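PDB 4IAJ: conserved domain protein, which is of unknown function but belongs to the DUF4649 family and is a small alpha+beta domain that packs against further copies of itself. Local coordinates for residues B[5-10]-B[21-26]; B[27-32]-B[64-69]; B[49-54]-B[72-77]. All blocks are in the same frame, centred on the assembly; numbering follows the deposited sequence.

Contact 1. Residues B[5-10]-B[21-26]; sequences NMIEIT and VTFESY
Ile7 and Phe23 form a hydrogen-bonded pair at the open end of an antiparallel hairpin. Ile7 N donates to Phe23 O at 3.2 Å, and Phe23 N returns a shorter bond of 2.7 Å to Ile7 O. Ile9 and Val21 form the next hydrogen-bonded pair, also with two backbone bonds. Strand 7-12 begins at a classic beta bulge: Met6 and Ile7 both face Phe23. The extra residue shifts the register there, and Met6 N makes only a weak bond to Glu24 O. The Met6 chain, bent at chi3, brings SE to 4.3 Å from CB of Tyr26.

Ile7, Ile9, Val21 and Phe23 share one face of the sheet. The two isoleucine branches lie against neighbouring atoms of the Phe23 ring. Ile7 CG2 reaches CD2 of Phe23, while Ile9 CD1 reaches CE2 of Phe23 at 4.1 Å. Both approach obliquely. Ile7 forks: CG2 is the branch toward Phe23. Chi1 of -60° sets CG1 anti to the carbonyl carbon, and that branch ends with CD1 3.8 Å from CD2 of Tyr26. Val21 CG2 fills in beside Ile9 CB at 4.0 Å.

On the other face Glu8 and Thr22 lie side by side. The methyl CG2 of Thr22 rests 3.7 Å from CG of Glu8. Thr22 OG1 turns the other way, toward the amide of Asn5. Water 1 joins the two residues, donating to Asn5 OD1 and bonding to Thr22 OG1 at 2.8 Å.

Ser25 caps the following helix through its OG, bonded to Asp28 N. Strand 18-23 is an outer strand of the sheet within the chain, and strand 7-12 lies between it and strand 46-51. Phe29 of helix 26-35 and Ile65 and Leu69 of helix 65-71 pack on the face with the isoleucines.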
loop_
_atom_site.group_PDB
_atom_site.type_symbol
_atom_site.label_atom_id
_atom_site.label_comp_id
_atom_site.label_asym_id
_atom_site.label_seq_id
_atom_site.Cartn_x
_atom_site.Cartn_y
_atom_site.Cartn_z
ATOM N N ASN B 5 8.590 15.711 26.938
ATOM C CA ASN B 5 8.581 15.492 25.486
ATOM C C ASN B 5 8.271 16.742 24.678
ATOM O O ASN B 5 7.235 17.384 24.869
ATOM C CB ASN B 5 7.560 14.426 25.142
ATOM C CG ASN B 5 7.894 13.102 25.767
ATOM O OD1 ASN B 5 9.010 12.609 25.625
ATOM N ND2 ASN B 5 6.939 12.522 26.476
HETATM N N MSE B 6 9.148 17.057 23.738
HETATM C CA MSE B 6 8.920 18.203 22.871
HETATM C C MSE B 6 7.653 18.073 22.032
HETATM O O MSE B 6 6.997 19.081 21.795
HETATM C CB MSE B 6 10.108 18.411 21.942
HETATM C CG MSE B 6 10.437 19.895 21.897
HETATM SE SE MSE B 6 11.936 20.052 20.665
HETATM C CE MSE B 6 13.320 19.662 22.012
ATOM N N ILE B 7 7.312 16.860 21.588
ATOM C CA ILE B 7 6.097 16.626 20.791
ATOM C C ILE B 7 5.220 15.513 21.383
ATOM O O ILE B 7 5.700 14.424 21.675
ATOM C CB ILE B 7 6.421 16.313 19.319
ATOM C CG1 ILE B 7 7.182 17.482 18.710
ATOM C CG2 ILE B 7 5.144 16.076 18.525
ATOM C CD1 ILE B 7 7.525 17.315 17.252
ATOM N N GLU B 8 3.941 15.830 21.590
ATOM C CA GLU B 8 2.927 14.867 21.974
ATOM C C GLU B 8 1.763 15.033 21.024
ATOM O O GLU B 8 1.358 16.150 20.731
ATOM C CB GLU B 8 2.465 15.077 23.408
ATOM C CG GLU B 8 3.585 14.875 24.417
ATOM C CD GLU B 8 3.098 14.513 25.819
ATOM O OE1 GLU B 8 1.871 14.328 26.021
ATOM O OE2 GLU B 8 3.961 14.402 26.722
ATOM N N ILE B 9 1.259 13.924 20.505
ATOM C CA ILE B 9 0.168 13.965 19.545
ATOM C C ILE B 9 -0.925 13.003 19.994
ATOM O O ILE B 9 -0.654 11.837 20.256
ATOM C CB ILE B 9 0.615 13.566 18.134
ATOM C CG1 ILE B 9 1.797 14.425 17.653
ATOM C CG2 ILE B 9 -0.550 13.677 17.167
ATOM C CD1 ILE B 9 2.468 13.877 16.402
ATOM N N THR B 10 -2.158 13.492 20.087
ATOM C CA THR B 10 -3.268 12.624 20.426
ATOM C C THR B 10 -4.228 12.616 19.241
ATOM O O THR B 10 -4.558 13.654 18.686
ATOM C CB THR B 10 -3.976 13.054 21.715
ATOM O OG1 THR B 10 -3.075 12.952 22.828
ATOM C CG2 THR B 10 -5.154 12.157 21.986
ATOM N N VAL B 21 0.866 9.492 21.096
ATOM C CA VAL B 21 2.273 9.176 20.828
ATOM C C VAL B 21 3.104 10.385 21.207
ATOM O O VAL B 21 2.618 11.508 21.145
ATOM C CB VAL B 21 2.553 8.766 19.368
ATOM C CG1 VAL B 21 1.873 7.441 19.066
ATOM C CG2 VAL B 21 2.096 9.826 18.369
ATOM N N THR B 22 4.348 10.139 21.616
ATOM C CA THR B 22 5.237 11.200 22.057
ATOM C C THR B 22 6.596 11.075 21.376
ATOM O O THR B 22 7.034 9.974 21.014
ATOM C CB THR B 22 5.451 11.188 23.591
ATOM O OG1 THR B 22 6.127 9.992 23.982
ATOM C CG2 THR B 22 4.133 11.252 24.330
ATOM N N PHE B 23 7.252 12.216 21.208
ATOM C CA PHE B 23 8.593 12.257 20.669
ATOM C C PHE B 23 9.415 13.120 21.597
ATOM O O PHE B 23 8.992 14.216 21.972
ATOM C CB PHE B 23 8.570 12.751 19.211
ATOM C CG PHE B 23 7.713 11.891 18.317
ATOM C CD1 PHE B 23 8.241 10.768 17.693
ATOM C CD2 PHE B 23 6.360 12.170 18.157
ATOM C CE1 PHE B 23 7.446 9.968 16.902
ATOM C CE2 PHE B 23 5.556 11.365 17.368
ATOM C CZ PHE B 23 6.096 10.269 16.737
ATOM N N GLU B 24 10.556 12.581 22.024
ATOM C CA GLU B 24 11.420 13.264 22.975
ATOM C C GLU B 24 12.006 14.506 22.324
ATOM O O GLU B 24 12.068 15.561 22.946
ATOM C CB GLU B 24 12.534 12.348 23.487
ATOM C CG GLU B 24 13.341 12.963 24.638
ATOM C CD GLU B 24 14.322 11.987 25.284
ATOM O OE1 GLU B 24 14.123 10.753 25.180
ATOM O OE2 GLU B 24 15.290 12.460 25.916
ATOM N N SER B 25 12.395 14.386 21.059
ATOM C CA SER B 25 12.879 15.526 20.293
ATOM C C SER B 25 12.163 15.676 18.949
ATOM O O SER B 25 11.492 14.756 18.455
ATOM C CB SER B 25 14.393 15.395 20.064
ATOM O OG SER B 25 14.679 14.379 19.118
ATOM N N TYR B 26 12.329 16.851 18.354
ATOM C CA TYR B 26 11.827 17.131 17.020
ATOM C C TYR B 26 12.460 16.187 15.999
ATOM O O TYR B 26 11.765 15.691 15.107
ATOM C CB TYR B 26 12.108 18.583 16.625
ATOM C CG TYR B 26 11.278 19.065 15.462
ATOM C CD1 TYR B 26 11.685 18.858 14.150
ATOM C CD2 TYR B 26 10.077 19.722 15.679
ATOM C CE1 TYR B 26 10.917 19.299 13.086
ATOM C CE2 TYR B 26 9.303 20.170 14.627
ATOM C CZ TYR B 26 9.723 19.957 13.334
ATOM O OH TYR B 26 8.942 20.419 12.300
HETATM O O HOH W 1 8.933 10.089 23.547
#

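Contact 2. Residues B[27-32]-B[64-69]; sequences EDFERS and DIFFYL
Phe29 is the bump that helix 26-35 pushes toward helix 65-71. Its chi1 of 172° puts CG anti to the backbone N, and the ring extends from there with CE2 and CZ leading. CZ meets CG2 of Ile65 at 3.9 Å. CE2 lies 4.0 Å from CD1 of Phe66 and 4.1 Å from CD1 of Leu69. The ring thus lodges among three side chains from little more than one turn of the other helix. Ile65 and Leu69 stand four residues apart there, and Phe66 lies next to Ile65.

Glu30 comes next. Its CG sits at the edge of the Phe66 ring, near the ring plane and 4.0 Å from CE1. The contact uses the aliphatic part of the glutamate, and the two side chains cross at about a right angle. Ser32 turns back on its own helix, where OG donates to Phe29 O at 2.7 Å.

No hydrogen bond joins the two segments, and the contact is apolar. The short helix axes stay 11.4 Å apart and cross at -136°, so the long aromatic side chains bridge the distance. Phe66 also packs on Phe66 of the second subunit, and Glu30 on Met70 of that subunit. This is part of the hydrophobic core of a two-layer alpha+beta domain: two helices meet while Phe29, Ile65 and Leu69 rest on strand 7-12.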
loop_
_atom_site.group_PDB
_atom_site.type_symbol
_atom_site.label_atom_id
_atom_site.label_comp_id
_atom_site.label_asym_id
_atom_site.label_seq_id
_atom_site.Cartn_x
_atom_site.Cartn_y
_atom_site.Cartn_z
ATOM N N GLU B 27 13.771 15.966 16.132
ATOM C CA GLU B 27 14.487 14.986 15.324
ATOM C C GLU B 27 13.904 13.576 15.447
ATOM O O GLU B 27 13.903 12.842 14.466
ATOM C CB GLU B 27 15.978 14.944 15.703
ATOM N N ASP B 28 13.425 13.180 16.629
ATOM C CA ASP B 28 12.811 11.847 16.778
ATOM C C ASP B 28 11.541 11.772 15.917
ATOM O O ASP B 28 11.272 10.766 15.276
ATOM C CB ASP B 28 12.458 11.503 18.229
ATOM C CG ASP B 28 13.670 11.394 19.133
ATOM O OD1 ASP B 28 14.784 11.120 18.637
ATOM O OD2 ASP B 28 13.494 11.580 20.359
ATOM N N PHE B 29 10.798 12.869 15.883
ATOM C CA PHE B 29 9.583 12.947 15.085
ATOM C C PHE B 29 9.911 12.874 13.591
ATOM O O PHE B 29 9.311 12.085 12.837
ATOM C CB PHE B 29 8.815 14.229 15.445
ATOM C CG PHE B 29 7.657 14.498 14.551
ATOM C CD1 PHE B 29 6.528 13.681 14.599
ATOM C CD2 PHE B 29 7.701 15.533 13.643
ATOM C CE1 PHE B 29 5.454 13.909 13.753
ATOM C CE2 PHE B 29 6.620 15.775 12.805
ATOM C CZ PHE B 29 5.507 14.959 12.853
ATOM N N GLU B 30 10.887 13.666 13.166
ATOM C CA GLU B 30 11.332 13.655 11.770
ATOM C C GLU B 30 11.812 12.273 11.334
ATOM O O GLU B 30 11.457 11.806 10.245
ATOM C CB GLU B 30 12.449 14.678 11.553
ATOM C CG GLU B 30 12.000 16.122 11.661
ATOM C CD GLU B 30 13.132 17.099 11.379
ATOM O OE1 GLU B 30 14.222 16.935 11.978
ATOM O OE2 GLU B 30 12.931 18.015 10.557
ATOM N N ARG B 31 12.620 11.633 12.179
ATOM C CA ARG B 31 13.049 10.266 11.946
ATOM C C ARG B 31 11.854 9.337 11.732
ATOM O O ARG B 31 11.896 8.500 10.827
ATOM C CB ARG B 31 13.886 9.718 13.113
ATOM C CG ARG B 31 15.376 9.621 12.838
ATOM C CD ARG B 31 16.062 8.675 13.828
ATOM N NE ARG B 31 15.986 9.175 15.203
ATOM C CZ ARG B 31 16.740 10.157 15.701
ATOM N NH1 ARG B 31 17.656 10.764 14.946
ATOM N NH2 ARG B 31 16.578 10.537 16.962
ATOM N N SER B 32 10.815 9.463 12.566
ATOM C CA SER B 32 9.625 8.598 12.436
ATOM C C SER B 32 8.894 8.851 11.113
ATOM O O SER B 32 8.376 7.908 10.486
ATOM C CB SER B 32 8.655 8.751 13.623
ATOM O OG SER B 32 7.873 9.942 13.541
ATOM N N ASP B 64 -0.607 15.156 8.079
ATOM C CA ASP B 64 -0.276 16.537 7.689
ATOM C C ASP B 64 0.477 17.346 8.750
ATOM O O ASP B 64 0.820 18.518 8.516
ATOM C CB ASP B 64 -1.558 17.291 7.330
ATOM C CG ASP B 64 -2.071 16.951 5.962
ATOM O OD1 ASP B 64 -1.282 16.480 5.115
ATOM O OD2 ASP B 64 -3.268 17.191 5.713
ATOM N N ILE B 65 0.746 16.749 9.904
ATOM C CA ILE B 65 1.501 17.454 10.948
ATOM C C ILE B 65 2.914 17.827 10.529
ATOM O O ILE B 65 3.347 18.957 10.755
ATOM C CB ILE B 65 1.589 16.663 12.261
ATOM C CG1 ILE B 65 0.203 16.497 12.876
ATOM C CG2 ILE B 65 2.482 17.414 13.256
ATOM C CD1 ILE B 65 0.186 15.564 14.071
ATOM N N PHE B 66 3.620 16.897 9.893
ATOM C CA PHE B 66 4.994 17.151 9.458
ATOM C C PHE B 66 5.104 18.432 8.628
ATOM O O PHE B 66 5.958 19.267 8.878
ATOM C CB PHE B 66 5.532 15.937 8.677
ATOM C CG PHE B 66 6.961 16.072 8.240
ATOM C CD1 PHE B 66 7.995 15.749 9.100
ATOM C CD2 PHE B 66 7.274 16.498 6.963
ATOM C CE1 PHE B 66 9.319 15.868 8.706
ATOM C CE2 PHE B 66 8.592 16.617 6.562
ATOM C CZ PHE B 66 9.618 16.301 7.434
ATOM N N PHE B 67 4.225 18.595 7.649
ATOM C CA PHE B 67 4.277 19.772 6.781
ATOM C C PHE B 67 3.825 21.036 7.504
ATOM O O PHE B 67 4.437 22.085 7.346
ATOM C CB PHE B 67 3.441 19.516 5.530
ATOM C CG PHE B 67 3.961 18.367 4.721
ATOM C CD1 PHE B 67 5.083 18.527 3.921
ATOM C CD2 PHE B 67 3.398 17.096 4.841
ATOM C CE1 PHE B 67 5.595 17.467 3.194
ATOM C CE2 PHE B 67 3.912 16.024 4.116
ATOM C CZ PHE B 67 5.019 16.212 3.298
ATOM N N TYR B 68 2.755 20.932 8.288
ATOM C CA TYR B 68 2.298 22.043 9.133
ATOM C C TYR B 68 3.424 22.622 9.982
ATOM O O TYR B 68 3.658 23.827 9.956
ATOM C CB TYR B 68 1.141 21.587 10.030
ATOM C CG TYR B 68 0.700 22.586 11.094
ATOM C CD1 TYR B 68 -0.192 23.628 10.798
ATOM C CD2 TYR B 68 1.143 22.452 12.403
ATOM C CE1 TYR B 68 -0.609 24.516 11.787
ATOM C CE2 TYR B 68 0.732 23.323 13.393
ATOM C CZ TYR B 68 -0.135 24.351 13.089
ATOM O OH TYR B 68 -0.505 25.190 14.110
ATOM N N LEU B 69 4.106 21.769 10.741
ATOM C CA LEU B 69 5.159 22.217 11.646
ATOM C C LEU B 69 6.297 22.884 10.893
ATOM O O LEU B 69 6.843 23.877 11.355
ATOM C CB LEU B 69 5.702 21.053 12.485
ATOM C CG LEU B 69 4.785 20.552 13.597
ATOM C CD1 LEU B 69 5.440 19.413 14.368
ATOM C CD2 LEU B 69 4.402 21.681 14.548
#

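Contact 3. Residues B[49-54]-B[72-77]; sequences LTYKGH and QDLSQY
Leu74 lays its methyl CD1 over one face of the Tyr51 ring. This CH-pi contact places CD1 3.9 Å from the ring centroid, 25° off the normal, and closest to CZ of Tyr51 at 3.6 Å. Chi1 of 178° puts CG of Tyr51 anti to the backbone N, on the way to Leu74 and Tyr77. Lys52 CG lies on the opposite face, offset toward the rim. Tyr77 is the other main partner. Its CD2 comes 3.9 Å from CD2 of Tyr51, with the ring planes at 74°. Its CD1 stands 3.4 Å over one face of the His54 ring, near CG. Tyr51, His54 and Tyr77 therefore form an aromatic cluster.

Tyr51 and His54 sit at the two ends of a hairpin turn. This type I' turn joins strands 46-51 and 54-56 and brings both rings to the C-terminal segment. Gly53 takes backbone angles in it that call for glycine.

Water 2 adds a polar bridge. It accepts from Tyr51 OH at 2.8 Å and donates to Leu74 O at 3.1 Å. Behind Leu74, an Asx turn shapes the chain: Asp73 OD1 accepts from both N and OG of Ser75. Lys52 runs past the Tyr77 carbonyl, and its NZ bonds to Asn78 O.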
loop_
_atom_site.group_PDB
_atom_site.type_symbol
_atom_site.label_atom_id
_atom_site.label_comp_id
_atom_site.label_asym_id
_atom_site.label_seq_id
_atom_site.Cartn_x
_atom_site.Cartn_y
_atom_site.Cartn_z
ATOM N N LEU B 49 -2.280 18.511 19.564
ATOM C CA LEU B 49 -0.877 18.583 19.154
ATOM C C LEU B 49 -0.159 19.533 20.095
ATOM O O LEU B 49 -0.471 20.713 20.130
ATOM C CB LEU B 49 -0.751 19.065 17.717
ATOM C CG LEU B 49 0.635 19.478 17.226
ATOM C CD1 LEU B 49 1.596 18.289 17.218
ATOM C CD2 LEU B 49 0.540 20.081 15.840
ATOM N N THR B 50 0.814 19.010 20.838
ATOM C CA THR B 50 1.499 19.769 21.881
ATOM C C THR B 50 2.973 19.864 21.517
ATOM O O THR B 50 3.659 18.839 21.373
ATOM C CB THR B 50 1.329 19.111 23.267
ATOM O OG1 THR B 50 -0.067 18.986 23.587
ATOM C CG2 THR B 50 1.981 19.931 24.341
ATOM N N TYR B 51 3.445 21.095 21.363
ATOM C CA TYR B 51 4.829 21.380 21.026
ATOM C C TYR B 51 5.514 22.123 22.174
ATOM O O TYR B 51 5.145 23.251 22.499
ATOM C CB TYR B 51 4.897 22.208 19.748
ATOM C CG TYR B 51 6.300 22.581 19.358
ATOM C CD1 TYR B 51 7.157 21.636 18.807
ATOM C CD2 TYR B 51 6.776 23.867 19.540
ATOM C CE1 TYR B 51 8.451 21.971 18.443
ATOM C CE2 TYR B 51 8.066 24.210 19.178
ATOM C CZ TYR B 51 8.898 23.254 18.627
ATOM O OH TYR B 51 10.178 23.571 18.257
ATOM N N LYS B 52 6.521 21.491 22.772
ATOM C CA LYS B 52 7.185 22.019 23.976
ATOM C C LYS B 52 6.182 22.406 25.058
ATOM O O LYS B 52 6.361 23.408 25.737
ATOM C CB LYS B 52 8.051 23.221 23.629
ATOM C CG LYS B 52 8.999 22.950 22.483
ATOM C CD LYS B 52 9.923 24.128 22.228
ATOM C CE LYS B 52 11.067 24.151 23.210
ATOM N NZ LYS B 52 12.218 24.866 22.606
ATOM N N GLY B 53 5.119 21.619 25.191
ATOM C CA GLY B 53 4.072 21.868 26.183
ATOM C C GLY B 53 2.965 22.823 25.772
ATOM O O GLY B 53 1.971 22.957 26.494
ATOM N N HIS B 54 3.130 23.501 24.634
ATOM C CA HIS B 54 2.109 24.407 24.118
ATOM C C HIS B 54 1.162 23.631 23.207
ATOM O O HIS B 54 1.610 22.960 22.262
ATOM C CB HIS B 54 2.742 25.560 23.341
ATOM C CG HIS B 54 3.612 26.445 24.174
ATOM N ND1 HIS B 54 4.947 26.179 24.401
ATOM C CD2 HIS B 54 3.340 27.595 24.836
ATOM C CE1 HIS B 54 5.457 27.123 25.172
ATOM N NE2 HIS B 54 4.503 27.993 25.451
ATOM N N GLN B 72 5.363 26.481 10.090
ATOM C CA GLN B 72 5.160 27.360 11.240
ATOM C C GLN B 72 6.463 28.033 11.677
ATOM O O GLN B 72 7.534 27.429 11.626
ATOM C CB GLN B 72 4.620 26.584 12.444
ATOM C CG GLN B 72 3.221 26.032 12.291
ATOM C CD GLN B 72 2.196 27.121 12.143
ATOM O OE1 GLN B 72 1.567 27.256 11.099
ATOM N NE2 GLN B 72 2.038 27.919 13.180
ATOM N N ASP B 73 6.362 29.285 12.108
ATOM C CA ASP B 73 7.451 29.937 12.830
ATOM C C ASP B 73 7.315 29.514 14.281
ATOM O O ASP B 73 6.452 30.013 14.988
ATOM C CB ASP B 73 7.402 31.464 12.696
ATOM C CG ASP B 73 8.424 32.180 13.603
ATOM O OD1 ASP B 73 9.379 31.538 14.078
ATOM O OD2 ASP B 73 8.272 33.396 13.843
ATOM N N LEU B 74 8.160 28.580 14.713
ATOM C CA LEU B 74 8.120 28.049 16.074
ATOM C C LEU B 74 9.038 28.805 17.036
ATOM O O LEU B 74 9.130 28.465 18.221
ATOM C CB LEU B 74 8.500 26.563 16.046
ATOM C CG LEU B 74 7.604 25.673 15.164
ATOM C CD1 LEU B 74 7.997 24.205 15.293
ATOM C CD2 LEU B 74 6.133 25.846 15.504
ATOM N N SER B 75 9.696 29.849 16.545
ATOM C CA SER B 75 10.613 30.630 17.385
ATOM C C SER B 75 9.925 31.228 18.608
ATOM O O SER B 75 10.583 31.482 19.617
ATOM C CB SER B 75 11.286 31.749 16.574
ATOM O OG SER B 75 10.331 32.681 16.117
ATOM N N GLN B 76 8.611 31.463 18.540
ATOM C CA GLN B 76 7.896 32.065 19.678
ATOM C C GLN B 76 7.788 31.099 20.846
ATOM O O GLN B 76 7.494 31.504 21.960
ATOM C CB GLN B 76 6.501 32.585 19.277
ATOM C CG GLN B 76 5.461 31.530 18.935
ATOM C CD GLN B 76 4.093 32.147 18.678
ATOM O OE1 GLN B 76 3.824 32.670 17.596
ATOM N NE2 GLN B 76 3.232 32.105 19.681
ATOM N N TYR B 77 8.048 29.822 20.594
ATOM C CA TYR B 77 8.164 28.847 21.665
ATOM C C TYR B 77 9.642 28.593 22.021
ATOM O O TYR B 77 9.934 27.717 22.848
ATOM C CB TYR B 77 7.465 27.552 21.248
ATOM C CG TYR B 77 6.074 27.764 20.662
ATOM C CD1 TYR B 77 4.989 28.065 21.474
ATOM C CD2 TYR B 77 5.855 27.654 19.302
ATOM C CE1 TYR B 77 3.719 28.256 20.939
ATOM C CE2 TYR B 77 4.599 27.843 18.757
ATOM C CZ TYR B 77 3.535 28.148 19.581
ATOM O OH TYR B 77 2.295 28.328 19.020
HETATM O O HOH W 2 10.941 26.132 19.119
#

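All three contacts belong to one small domain. Contact 1 closes before contacts 2 and 3 open, and those two alternate along the chain. Their centres are 10 to 13 Å apart. Contacts 1 and 3 share the antiparallel sheet, where strands 7-12 and 46-51 are neighbours. Contact 2 joins the two helices that pack on this sheet, and Ile9 CD1 meets Ile65 CD1 at 3.7 Å. Tyr26 of contact 1 touches Leu69 of contact 2 and Tyr51 of contact 3. Helix 65-71 then leads to the C-terminal segment, which returns to the hairpin at 51-54. The chain's tail is thereby packed against its sheet.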